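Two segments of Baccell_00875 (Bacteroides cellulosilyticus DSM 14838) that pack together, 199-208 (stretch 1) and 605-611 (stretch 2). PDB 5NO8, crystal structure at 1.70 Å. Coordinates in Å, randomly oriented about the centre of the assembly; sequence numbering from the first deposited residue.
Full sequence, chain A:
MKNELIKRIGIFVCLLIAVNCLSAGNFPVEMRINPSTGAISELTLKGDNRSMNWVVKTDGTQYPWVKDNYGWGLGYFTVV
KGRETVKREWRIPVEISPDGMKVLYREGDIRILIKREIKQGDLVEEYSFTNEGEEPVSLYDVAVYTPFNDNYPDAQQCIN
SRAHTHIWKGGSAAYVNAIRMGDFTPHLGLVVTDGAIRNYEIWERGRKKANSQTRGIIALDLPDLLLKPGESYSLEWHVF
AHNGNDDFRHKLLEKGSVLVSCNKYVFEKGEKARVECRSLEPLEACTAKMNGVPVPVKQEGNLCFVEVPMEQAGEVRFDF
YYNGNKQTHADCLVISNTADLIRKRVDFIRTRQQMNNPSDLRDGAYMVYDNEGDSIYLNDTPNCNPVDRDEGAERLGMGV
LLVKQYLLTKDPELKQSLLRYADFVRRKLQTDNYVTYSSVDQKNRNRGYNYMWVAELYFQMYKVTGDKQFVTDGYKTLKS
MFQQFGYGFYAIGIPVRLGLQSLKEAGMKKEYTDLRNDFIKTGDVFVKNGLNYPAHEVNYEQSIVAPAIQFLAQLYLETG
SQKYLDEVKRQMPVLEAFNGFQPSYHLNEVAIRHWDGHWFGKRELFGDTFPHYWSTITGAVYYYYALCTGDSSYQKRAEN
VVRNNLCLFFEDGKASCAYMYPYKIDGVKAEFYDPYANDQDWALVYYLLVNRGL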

# COMPACT_ATOMS: atom_id res chain seq x y z
N ASN A 199 -4.81 -16.26 -3.64
CA ASN A 199 -4.33 -14.99 -4.16
C ASN A 199 -5.52 -14.16 -4.61
O ASN A 199 -6.66 -14.53 -4.38
CB ASN A 199 -3.36 -15.20 -5.34
CG ASN A 199 -2.21 -14.23 -5.31
OD1 ASN A 199 -2.42 -13.06 -5.05
ND2 ASN A 199 -0.97 -14.73 -5.53
N TYR A 200 -5.26 -13.00 -5.18
CA TYR A 200 -6.31 -12.25 -5.83
C TYR A 200 -5.80 -11.58 -7.10
O TYR A 200 -4.61 -11.40 -7.29
CB TYR A 200 -6.94 -11.23 -4.89
CG TYR A 200 -6.05 -10.06 -4.52
CD1 TYR A 200 -5.13 -10.17 -3.49
CD2 TYR A 200 -6.13 -8.84 -5.20
CE1 TYR A 200 -4.34 -9.11 -3.13
CE2 TYR A 200 -5.33 -7.76 -4.85
CZ TYR A 200 -4.41 -7.91 -3.82
OH TYR A 200 -3.58 -6.89 -3.41
N GLU A 201 -6.74 -11.21 -7.95
CA GLU A 201 -6.46 -10.51 -9.17
C GLU A 201 -7.22 -9.21 -9.20
O GLU A 201 -8.21 -9.05 -8.50
CB GLU A 201 -6.90 -11.33 -10.37
CG GLU A 201 -6.03 -12.54 -10.60
CD GLU A 201 -6.60 -13.44 -11.68
OE1 GLU A 201 -6.39 -13.11 -12.87
OE2 GLU A 201 -7.29 -14.44 -11.34
N ILE A 202 -6.75 -8.32 -10.05
CA ILE A 202 -7.38 -7.03 -10.26
C ILE A 202 -7.76 -6.96 -11.73
O ILE A 202 -6.94 -7.26 -12.61
CB ILE A 202 -6.45 -5.85 -9.88
CG1 ILE A 202 -6.14 -5.81 -8.39
CG2 ILE A 202 -7.04 -4.49 -10.31
CD1 ILE A 202 -7.31 -5.53 -7.49
N TRP A 203 -8.99 -6.53 -11.98
CA TRP A 203 -9.48 -6.32 -13.34
C TRP A 203 -9.92 -4.86 -13.52
O TRP A 203 -10.25 -4.20 -12.54
CB TRP A 203 -10.66 -7.26 -13.65
CG TRP A 203 -10.30 -8.68 -13.62
CD1 TRP A 203 -10.43 -9.54 -12.57
CD2 TRP A 203 -9.70 -9.42 -14.66
NE1 TRP A 203 -9.97 -10.78 -12.91
CE2 TRP A 203 -9.49 -10.73 -14.19
CE3 TRP A 203 -9.32 -9.10 -15.96
CZ2 TRP A 203 -8.93 -11.74 -14.98
CZ3 TRP A 203 -8.73 -10.07 -16.73
CH2 TRP A 203 -8.55 -11.38 -16.24
N GLU A 204 -9.89 -4.41 -14.78
CA GLU A 204 -10.38 -3.07 -15.20
C GLU A 204 -9.57 -1.88 -14.65
O GLU A 204 -10.10 -0.93 -14.04
CB GLU A 204 -11.87 -2.92 -14.89
CG GLU A 204 -12.75 -3.98 -15.52
CD GLU A 204 -12.73 -3.93 -17.04
OE1 GLU A 204 -12.52 -2.83 -17.60
OE2 GLU A 204 -12.91 -4.97 -17.70
N ARG A 205 -8.28 -1.94 -14.89
CA ARG A 205 -7.43 -0.77 -14.71
C ARG A 205 -7.01 -0.23 -16.08
O ARG A 205 -6.92 -0.97 -17.07
CB ARG A 205 -6.20 -1.13 -13.88
CG ARG A 205 -6.54 -1.68 -12.51
CD ARG A 205 -7.39 -0.75 -11.65
NE ARG A 205 -6.84 0.61 -11.44
CZ ARG A 205 -5.98 0.97 -10.48
NH1 ARG A 205 -5.50 0.09 -9.60
NH2 ARG A 205 -5.55 2.24 -10.41
N GLY A 206 -6.70 1.06 -16.11
CA GLY A 206 -6.26 1.71 -17.36
C GLY A 206 -6.43 3.21 -17.32
O GLY A 206 -7.26 3.73 -16.57
N ARG A 207 -5.66 3.89 -18.16
CA ARG A 207 -5.76 5.34 -18.30
C ARG A 207 -7.20 5.77 -18.61
O ARG A 207 -7.69 6.75 -18.05
CB ARG A 207 -4.78 5.82 -19.37
N LYS A 208 -7.88 5.00 -19.45
CA LYS A 208 -9.29 5.27 -19.81
C LYS A 208 -10.34 4.61 -18.90
O LYS A 208 -11.54 4.62 -19.20
CB LYS A 208 -9.54 4.81 -21.25
N LEU A 605 2.31 -0.57 -15.03
CA LEU A 605 1.13 -1.31 -14.57
C LEU A 605 0.40 -0.59 -13.45
O LEU A 605 0.94 -0.44 -12.35
CB LEU A 605 1.52 -2.70 -14.06
CG LEU A 605 1.37 -3.93 -14.92
CD1 LEU A 605 1.71 -5.16 -14.09
CD2 LEU A 605 -0.06 -4.05 -15.44
N PHE A 606 -0.84 -0.17 -13.70
CA PHE A 606 -1.75 0.16 -12.62
C PHE A 606 -1.95 -1.11 -11.79
O PHE A 606 -1.76 -2.21 -12.28
CB PHE A 606 -3.12 0.62 -13.13
CG PHE A 606 -3.15 2.03 -13.62
CD1 PHE A 606 -3.14 3.07 -12.72
CD2 PHE A 606 -3.18 2.31 -14.99
CE1 PHE A 606 -3.17 4.39 -13.16
CE2 PHE A 606 -3.23 3.62 -15.44
CZ PHE A 606 -3.22 4.67 -14.52
N GLY A 607 -2.33 -0.92 -10.55
CA GLY A 607 -2.65 -2.01 -9.64
C GLY A 607 -1.91 -1.91 -8.33
O GLY A 607 -0.95 -1.12 -8.18
N ASP A 608 -2.32 -2.74 -7.37
CA ASP A 608 -1.85 -2.64 -5.98
C ASP A 608 -0.33 -2.72 -5.90
O ASP A 608 0.25 -3.67 -6.40
CB ASP A 608 -2.39 -3.76 -5.11
CG ASP A 608 -3.92 -3.74 -4.96
OD1 ASP A 608 -4.56 -2.81 -5.45
OD2 ASP A 608 -4.43 -4.69 -4.35
N THR A 609 0.28 -1.72 -5.27
CA THR A 609 1.71 -1.66 -5.06
C THR A 609 1.86 -1.81 -3.55
O THR A 609 1.39 -0.95 -2.78
CB THR A 609 2.27 -0.28 -5.48
OG1 THR A 609 1.49 0.73 -4.82
CG2 THR A 609 2.14 -0.09 -6.92
N PHE A 610 2.43 -2.93 -3.12
CA PHE A 610 2.59 -3.22 -1.72
C PHE A 610 3.99 -3.78 -1.47
O PHE A 610 4.22 -4.94 -1.78
CB PHE A 610 1.59 -4.27 -1.28
CG PHE A 610 0.21 -3.78 -1.01
CD1 PHE A 610 -0.06 -2.92 0.05
CD2 PHE A 610 -0.87 -4.32 -1.71
CE1 PHE A 610 -1.36 -2.56 0.37
CE2 PHE A 610 -2.17 -3.94 -1.42
CZ PHE A 610 -2.42 -3.06 -0.38
N PRO A 611 4.93 -3.01 -0.94
CA PRO A 611 4.77 -1.62 -0.55
C PRO A 611 5.07 -0.68 -1.67
O PRO A 611 5.74 -1.04 -2.66
CB PRO A 611 5.79 -1.48 0.59
CG PRO A 611 6.88 -2.41 0.21
CD PRO A 611 6.27 -3.52 -0.60
O HOH W 1 -5.53 -2.25 -7.88

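The two stretches, 399 or more residues apart in sequence wherever they touch, bury 367 Å² between them. On one side lie the strand 199-203 and the loop that follows it; on the other, a segment without regular secondary structure. Because side chains alternate along the strand, Y200 and I202 direct their CA-to-CB bonds toward stretch 2, whereas the side chains of N199, E201 and W203 are out of its reach.

A single direct hydrogen bond joins the stretches. Y200 OH donates to D608 OD2 at 2.5 Å, a short contact in which the carboxylate oxygen lies near the plane of the phenol ring. Tyrosine suits this position because it carries a donor at the end of a long, rigid side chain; with chi1 in the p well, it reaches the m rotamer of D608 from across the interface. A water extends the polar link: it donates to D608 OD1 (2.7 Å from the water O) and accepts a weak hydrogen bond from R205 NH1 (2.9 Å from the water O). Both carboxylate oxygens of the buried aspartate are thereby engaged.

The largest covered areas belong to F606 and R205. R205 folds back through three successive m torsions, and its flat guanidinium can lie with F606 CB over one face while NH1 still reaches the water; R205 NH2 comes to 3.4 Å from F606 CD1. The broad ring of F606 also serves the backbone, F606 CE2 packing against G206 C and R207 N, 3.7 Å from each.

Looser van der Waals contacts complete the interface. I202, buried and aliphatic, places CD1 4.3 Å from D608 OD2, and Y200 OH meets the edge of the F610 ring at CE2, 3.8 Å away. Separately, G607 N approaches R205 NH1 to 3.5 Å; both are donors, so no hydrogen bond forms. The backbone angles of G607 (128/169) by themselves call for glycine, since a CB would jam against the preceding carbonyl oxygen.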